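Local coordinates for putative YfrE protein (Vibrio parahaemolyticus RIMD 2210633, PDB 3BEE) that is of unknown function but, as the C-terminal TPR part of a membrane protein related to CcmH/CycH, probably takes part in cytochrome c-type biogenesis through protein-protein contacts, at residues Leu16-Leu19 / His20-Met24; Asn51-Ile55 / Ser56-Gln60; Gln37-Pro40 / Tyr41-Ala44. One frame throughout, in Å; residues are numbered along the deposited sequence.

Contact 1: Leu16-Leu19 / His20-Met24; sequences LYYL and HKQAM
Tyr17 O, a carbonyl oxygen in the last turn of helix 6-18, takes two backbone N-H groups from the chain that leaves the helix. His20 N reaches Tyr17 O at 3.2 Å, standing well above the carbonyl plane (61° out of it), and Gln22 N approaches the same oxygen at 2.8 Å in a bond so bent that it counts as weak. The next carbonyl, Tyr18 O, is met by Gln22 NE2 at 2.7 Å, again in a weak bond. Thus two neighbouring carbonyls near the end of the helix are met by the loop, one by main chain and the other by a side-chain amide.

The Tyr17 ring is what the loop folds against. It swings opposite the backbone nitrogen of its own residue (chi1 -175°), which carries it to where Gln22 CA sits almost exactly above its centre, 3.6 Å from the centroid, a CH-pi contact over the face. The Gln22 side chain crosses the phenol at about a right angle, its CB resting 3.5 Å from Tyr17 CE2, and a bend at chi2 brings its amide round to the Tyr18 carbonyl. Selenomethionine Met24 adds its terminal methyl, CE lying 3.8 Å from Tyr17 CE1. At the other flank the His20 ring presents its edge to Leu16 O, with CD2 at 3.2 Å.

The phenol oxygen has its polar partner beyond the loop: Tyr17 OH is hydrogen-bonded to Asp52 of helix 43-55. Leu16 and Met24 pack on helix 26-38, so the turn faces both following helices. This is a helix C-terminus running into the short interhelical loop of a TPR-type helical hairpin, with an aromatic residue of the last turn packed under the reversing chain.

Contact 2: Asn51-Ile55 / Ser56-Gln60; sequences NDHFI and SFRFQ. With EDO (1,2-ethanediol), chain D.
Arg58 and His53 meet with their flat groups perpendicular, guanidinium and imidazole planes 90° apart, yet Arg58 NE lies in the ring plane and points at His53 ND1 over 2.9 Å, a fairly straight bond (156°). A bend at the third torsion of the arginine turns the guanidinium back over the end of helix 43-55, where its edge also meets Asp52. Arg58 NH2 stands 3.2 Å from Asp52 OD2 in a salt bridge whose hydrogen bond is weak, the carboxylate and guanidinium planes being inclined to one another; a water joins the same two atoms. The other carboxylate oxygen, Asp52 OD1, is held by Tyr17 OH of helix 6-18.

The aromatic pair is T-shaped: the edge of Phe59 faces the ring of Phe54, planes at 74° and centroids 5.2 Å apart, while an ethanediol molecule lies over the opposite face of Phe54. Phe57, with positive phi, ends the helix in a Schellman motif, with Arg58 N bonded back to His53 O. Ser56 N and OG reach Asp52 O from opposite faces of its plane, OG at 2.7 Å. With ND1 accepting from Arg58, the imidazole of His53 is probably neutral with its proton on NE2.

Contact 3: Gln37-Pro40 / Tyr41-Ala44; sequences QLEP and YNEA
The backbone makes a type I beta turn from Glu39 to Asn42, closed by Asn42 N to Glu39 O at 2.9 Å, and this turn joins helix 26-38 to helix 43-55 in the TPR-like helical array. Glu39 is the first residue to leave helical backbone angles, and Asn42 is the N-cap of the next helix, so the whole connection is little more than the turn itself.

From the two end residues of the turn the side chains of Glu39 and Asn42 cross obliquely, with carboxylate and amide planes 54° apart. The glutamate chain is extended beyond CG, while Asn42 holds CG anti to its own backbone nitrogen (chi1 -172°); together these bring the amide nitrogen over the carboxylate, with Glu39 CB 3.8 Å from Asn42 CB nearer the backbone. The buried Asn42 amide is used at both ends: OD1 caps Ala45 N in the first turn of helix 43-55, and ND2 also bonds Thr7 of helix 6-18. At the outer corner Pro40 CB lies 4.0 Å from Tyr41 CD2, and Pro40 O sits over one face of the tyrosine ring. Asn42 ND2 meets Glu39 OE1 at 2.9 Å from above the carboxylate plane, 68° out of it.

How the contacts relate
From the N terminus the chain closes three successive loops, none nested in or crossing another. Contact 1 (16-24) turns helix 6-18 into helix 26-38, contact 3 (37-44) turns that helix into helix 43-55, and contact 2 (51-60) leads from there into helix 59-70. Contacts 3 and 2 thus sit at the two ends of helix 43-55, on opposite sides of the chain's centre, with about 7 Å between their nearest atoms. Contacts 1 and 2 fall at the same end of the helical array and touch directly, through Tyr17 and Met24 on Asp52, which ties the first interhelical loop to the third.

Contact 1: Leu16-Leu19 / His20-Met24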
# COMPACT_ATOMS: atom_id res chain seq x y z
N LEU A 16 8.37 -0.57 10.24
CA LEU A 16 9.38 -1.60 10.03
C LEU A 16 9.97 -1.54 8.62
O LEU A 16 11.16 -1.78 8.46
CB LEU A 16 8.83 -2.99 10.30
CG LEU A 16 8.38 -3.30 11.72
CD1 LEU A 16 7.43 -4.44 11.59
CD2 LEU A 16 9.53 -3.63 12.66
N TYR A 17 9.15 -1.20 7.63
CA TYR A 17 9.61 -1.02 6.26
C TYR A 17 10.60 0.14 6.06
O TYR A 17 11.78 -0.12 5.71
CB TYR A 17 8.42 -0.83 5.31
CG TYR A 17 8.79 -0.75 3.84
CD1 TYR A 17 8.95 -1.91 3.08
CD2 TYR A 17 8.95 0.49 3.19
CE1 TYR A 17 9.25 -1.84 1.73
CE2 TYR A 17 9.27 0.57 1.83
CZ TYR A 17 9.43 -0.60 1.11
OH TYR A 17 9.76 -0.57 -0.22
N TYR A 18 10.11 1.39 6.20
CA TYR A 18 10.90 2.65 5.87
C TYR A 18 12.13 2.87 6.71
O TYR A 18 13.13 3.48 6.24
CB TYR A 18 10.06 3.95 5.86
CG TYR A 18 9.19 4.04 4.63
CD1 TYR A 18 9.75 4.21 3.36
CD2 TYR A 18 7.81 3.86 4.73
CE1 TYR A 18 8.93 4.25 2.19
CE2 TYR A 18 6.99 3.87 3.59
CZ TYR A 18 7.56 4.08 2.33
OH TYR A 18 6.75 4.08 1.24
N LEU A 19 12.05 2.41 7.95
CA LEU A 19 13.17 2.65 8.86
C LEU A 19 14.21 1.53 8.75
O LEU A 19 15.35 1.67 9.24
CB LEU A 19 12.71 2.90 10.32
CG LEU A 19 12.62 4.37 10.82
CD1 LEU A 19 11.39 5.09 10.30
CD2 LEU A 19 12.64 4.42 12.33
N HIS A 20 13.84 0.45 8.07
CA HIS A 20 14.75 -0.72 7.91
C HIS A 20 15.04 -1.13 6.47
O HIS A 20 14.80 -2.26 6.05
CB HIS A 20 14.31 -1.90 8.78
CG HIS A 20 14.13 -1.52 10.22
ND1 HIS A 20 15.14 -1.65 11.15
CD2 HIS A 20 13.07 -0.99 10.88
CE1 HIS A 20 14.71 -1.23 12.33
NE2 HIS A 20 13.45 -0.83 12.19
N LYS A 21 15.59 -0.18 5.73
CA LYS A 21 16.10 -0.40 4.39
C LYS A 21 15.01 -0.72 3.38
O LYS A 21 15.32 -1.25 2.32
CB LYS A 21 17.19 -1.49 4.41
CG LYS A 21 18.36 -1.10 5.29
CD LYS A 21 19.54 -2.07 5.16
CE LYS A 21 20.79 -1.42 5.72
NZ LYS A 21 21.77 -2.42 6.26
N GLN A 22 13.77 -0.36 3.69
CA GLN A 22 12.66 -0.51 2.74
C GLN A 22 12.63 -1.96 2.24
O GLN A 22 12.63 -2.22 1.02
CB GLN A 22 12.79 0.49 1.57
CG GLN A 22 12.86 1.97 2.00
CD GLN A 22 14.23 2.33 2.60
OE1 GLN A 22 15.29 2.06 2.00
NE2 GLN A 22 14.21 2.91 3.81
N ALA A 23 12.69 -2.90 3.19
CA ALA A 23 12.61 -4.32 2.86
C ALA A 23 11.24 -4.86 3.23
O ALA A 23 10.78 -4.70 4.37
CB ALA A 23 13.70 -5.13 3.60
N MSE A 24 10.62 -5.51 2.25
CA MSE A 24 9.39 -6.29 2.41
C MSE A 24 9.73 -7.65 3.08
O MSE A 24 9.79 -8.69 2.42
CB MSE A 24 8.77 -6.48 1.02
CG MSE A 24 7.34 -7.02 0.94
SE MSE A 24 6.10 -6.05 2.13
CE MSE A 24 6.34 -4.19 1.39

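Contact 2: Asn51-Ile55 / Ser56-Gln60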
# COMPACT_ATOMS: atom_id res chain seq x y z
N ASN A 51 3.77 1.41 -3.10
CA ASN A 51 4.97 2.21 -3.00
C ASN A 51 6.17 1.31 -3.07
O ASN A 51 7.12 1.65 -3.73
CB ASN A 51 5.00 3.00 -1.66
CG ASN A 51 4.04 4.18 -1.66
OD1 ASN A 51 3.50 4.53 -2.70
ND2 ASN A 51 3.85 4.81 -0.49
N ASP A 52 6.12 0.17 -2.39
CA ASP A 52 7.22 -0.79 -2.46
C ASP A 52 7.49 -1.29 -3.89
O ASP A 52 8.64 -1.39 -4.32
CB ASP A 52 6.97 -1.98 -1.52
CG ASP A 52 8.06 -3.05 -1.65
OD1 ASP A 52 9.22 -2.73 -1.35
OD2 ASP A 52 7.75 -4.20 -2.06
N HIS A 53 6.43 -1.66 -4.61
CA HIS A 53 6.55 -1.96 -6.05
C HIS A 53 7.23 -0.79 -6.79
O HIS A 53 8.20 -0.98 -7.52
CB HIS A 53 5.15 -2.22 -6.63
CG HIS A 53 4.59 -3.56 -6.27
ND1 HIS A 53 5.32 -4.73 -6.36
CD2 HIS A 53 3.35 -3.93 -5.85
CE1 HIS A 53 4.55 -5.76 -6.01
NE2 HIS A 53 3.35 -5.29 -5.69
N PHE A 54 6.74 0.43 -6.57
CA PHE A 54 7.24 1.58 -7.31
C PHE A 54 8.76 1.78 -7.09
O PHE A 54 9.52 1.93 -8.05
CB PHE A 54 6.46 2.83 -6.90
CG PHE A 54 6.82 4.07 -7.69
CD1 PHE A 54 6.10 4.42 -8.83
CD2 PHE A 54 7.88 4.89 -7.28
CE1 PHE A 54 6.43 5.58 -9.59
CE2 PHE A 54 8.21 6.07 -8.03
CZ PHE A 54 7.47 6.40 -9.17
N ILE A 55 9.15 1.81 -5.82
CA ILE A 55 10.54 1.92 -5.36
C ILE A 55 11.41 0.83 -6.01
O ILE A 55 12.59 1.05 -6.32
CB ILE A 55 10.55 1.71 -3.79
CG1 ILE A 55 10.00 2.95 -3.08
CG2 ILE A 55 11.94 1.34 -3.25
CD1 ILE A 55 9.78 2.72 -1.55
N SER A 56 10.80 -0.35 -6.20
CA SER A 56 11.49 -1.49 -6.75
C SER A 56 11.44 -1.48 -8.29
O SER A 56 11.89 -2.43 -8.91
CB SER A 56 10.84 -2.78 -6.20
OG SER A 56 10.90 -2.77 -4.78
N PHE A 57 10.88 -0.42 -8.88
CA PHE A 57 10.78 -0.25 -10.34
C PHE A 57 9.82 -1.28 -10.99
O PHE A 57 9.85 -1.51 -12.19
CB PHE A 57 12.20 -0.27 -10.99
CG PHE A 57 12.97 1.04 -10.86
CD1 PHE A 57 12.81 1.88 -9.76
CD2 PHE A 57 13.86 1.43 -11.86
CE1 PHE A 57 13.51 3.09 -9.66
CE2 PHE A 57 14.59 2.64 -11.75
CZ PHE A 57 14.41 3.46 -10.65
N ARG A 58 8.96 -1.90 -10.17
CA ARG A 58 7.89 -2.75 -10.67
C ARG A 58 6.68 -1.87 -10.91
O ARG A 58 5.72 -1.88 -10.14
CB ARG A 58 7.57 -3.90 -9.70
CG ARG A 58 8.75 -4.87 -9.50
CD ARG A 58 8.39 -6.05 -8.64
NE ARG A 58 7.90 -5.64 -7.33
CZ ARG A 58 8.63 -5.63 -6.22
NH1 ARG A 58 9.91 -5.99 -6.25
NH2 ARG A 58 8.08 -5.25 -5.07
N PHE A 59 6.73 -1.08 -11.99
CA PHE A 59 5.76 -0.01 -12.20
C PHE A 59 4.36 -0.55 -12.51
O PHE A 59 3.35 0.01 -12.10
CB PHE A 59 6.26 0.98 -13.29
CG PHE A 59 7.52 1.72 -12.88
CD1 PHE A 59 7.53 2.52 -11.72
CD2 PHE A 59 8.71 1.57 -13.61
CE1 PHE A 59 8.69 3.17 -11.30
CE2 PHE A 59 9.88 2.20 -13.18
CZ PHE A 59 9.87 3.03 -12.04
N GLN A 60 4.32 -1.65 -13.25
CA GLN A 60 3.05 -2.30 -13.59
C GLN A 60 2.33 -2.80 -12.34
O GLN A 60 1.12 -2.56 -12.16
CB GLN A 60 3.28 -3.47 -14.55
CG GLN A 60 2.01 -4.28 -14.78
CD GLN A 60 1.12 -3.69 -15.85
OE1 GLN A 60 0.13 -3.03 -15.56
NE2 GLN A 60 1.48 -3.94 -17.11
C1 EDO D . 5.36 7.12 -4.91
O1 EDO D . 5.23 5.86 -4.22
C2 EDO D . 4.24 7.32 -5.92
O2 EDO D . 4.71 8.16 -6.97
O HOH W 1 9.43 -6.20 -2.47

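Contact 3: Gln37-Pro40 / Tyr41-Ala44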
# COMPACT_ATOMS: atom_id res chain seq x y z
N GLN A 37 -6.67 -8.58 5.72
CA GLN A 37 -7.65 -9.56 6.20
C GLN A 37 -8.81 -8.83 6.90
O GLN A 37 -9.99 -9.16 6.68
CB GLN A 37 -6.96 -10.56 7.16
CG GLN A 37 -7.85 -11.64 7.78
CD GLN A 37 -8.44 -12.59 6.75
OE1 GLN A 37 -7.79 -12.94 5.77
NE2 GLN A 37 -9.68 -13.01 6.97
N LEU A 38 -8.47 -7.84 7.72
CA LEU A 38 -9.47 -6.99 8.38
C LEU A 38 -10.16 -6.01 7.42
O LEU A 38 -11.39 -5.88 7.45
CB LEU A 38 -8.85 -6.23 9.55
CG LEU A 38 -8.43 -7.05 10.77
CD1 LEU A 38 -7.72 -6.11 11.71
CD2 LEU A 38 -9.64 -7.74 11.46
N GLU A 39 -9.39 -5.32 6.59
CA GLU A 39 -9.92 -4.33 5.65
C GLU A 39 -9.27 -4.53 4.28
O GLU A 39 -8.17 -4.02 4.06
CB GLU A 39 -9.63 -2.90 6.12
CG GLU A 39 -10.36 -2.43 7.36
CD GLU A 39 -9.96 -1.01 7.75
OE1 GLU A 39 -9.60 -0.22 6.84
OE2 GLU A 39 -10.03 -0.67 8.95
N PRO A 40 -9.92 -5.28 3.38
CA PRO A 40 -9.35 -5.62 2.06
C PRO A 40 -8.93 -4.42 1.22
O PRO A 40 -8.09 -4.58 0.32
CB PRO A 40 -10.50 -6.37 1.37
CG PRO A 40 -11.30 -6.95 2.50
CD PRO A 40 -11.26 -5.88 3.56
N TYR A 41 -9.48 -3.25 1.51
CA TYR A 41 -9.12 -2.03 0.76
C TYR A 41 -8.43 -0.99 1.65
O TYR A 41 -8.46 0.21 1.39
CB TYR A 41 -10.34 -1.45 -0.00
CG TYR A 41 -10.78 -2.37 -1.12
CD1 TYR A 41 -10.19 -2.29 -2.39
CD2 TYR A 41 -11.74 -3.37 -0.91
CE1 TYR A 41 -10.55 -3.15 -3.42
CE2 TYR A 41 -12.12 -4.24 -1.93
CZ TYR A 41 -11.52 -4.12 -3.18
OH TYR A 41 -11.89 -4.98 -4.20
N ASN A 42 -7.79 -1.47 2.72
CA ASN A 42 -7.09 -0.58 3.62
C ASN A 42 -6.07 0.29 2.88
O ASN A 42 -5.21 -0.23 2.17
CB ASN A 42 -6.41 -1.34 4.74
CG ASN A 42 -5.86 -0.42 5.78
OD1 ASN A 42 -4.70 -0.01 5.70
ND2 ASN A 42 -6.69 -0.06 6.76
N GLU A 43 -6.20 1.60 3.05
CA GLU A 43 -5.41 2.57 2.32
C GLU A 43 -3.96 2.51 2.73
O GLU A 43 -3.11 2.45 1.88
CB GLU A 43 -5.95 3.98 2.55
CG GLU A 43 -5.30 5.04 1.60
CD GLU A 43 -6.12 6.35 1.51
OE1 GLU A 43 -7.14 6.49 2.25
OE2 GLU A 43 -5.74 7.23 0.69
N ALA A 44 -3.69 2.54 4.03
CA ALA A 44 -2.31 2.46 4.52
C ALA A 44 -1.56 1.21 3.99
O ALA A 44 -0.41 1.31 3.59
CB ALA A 44 -2.27 2.53 6.02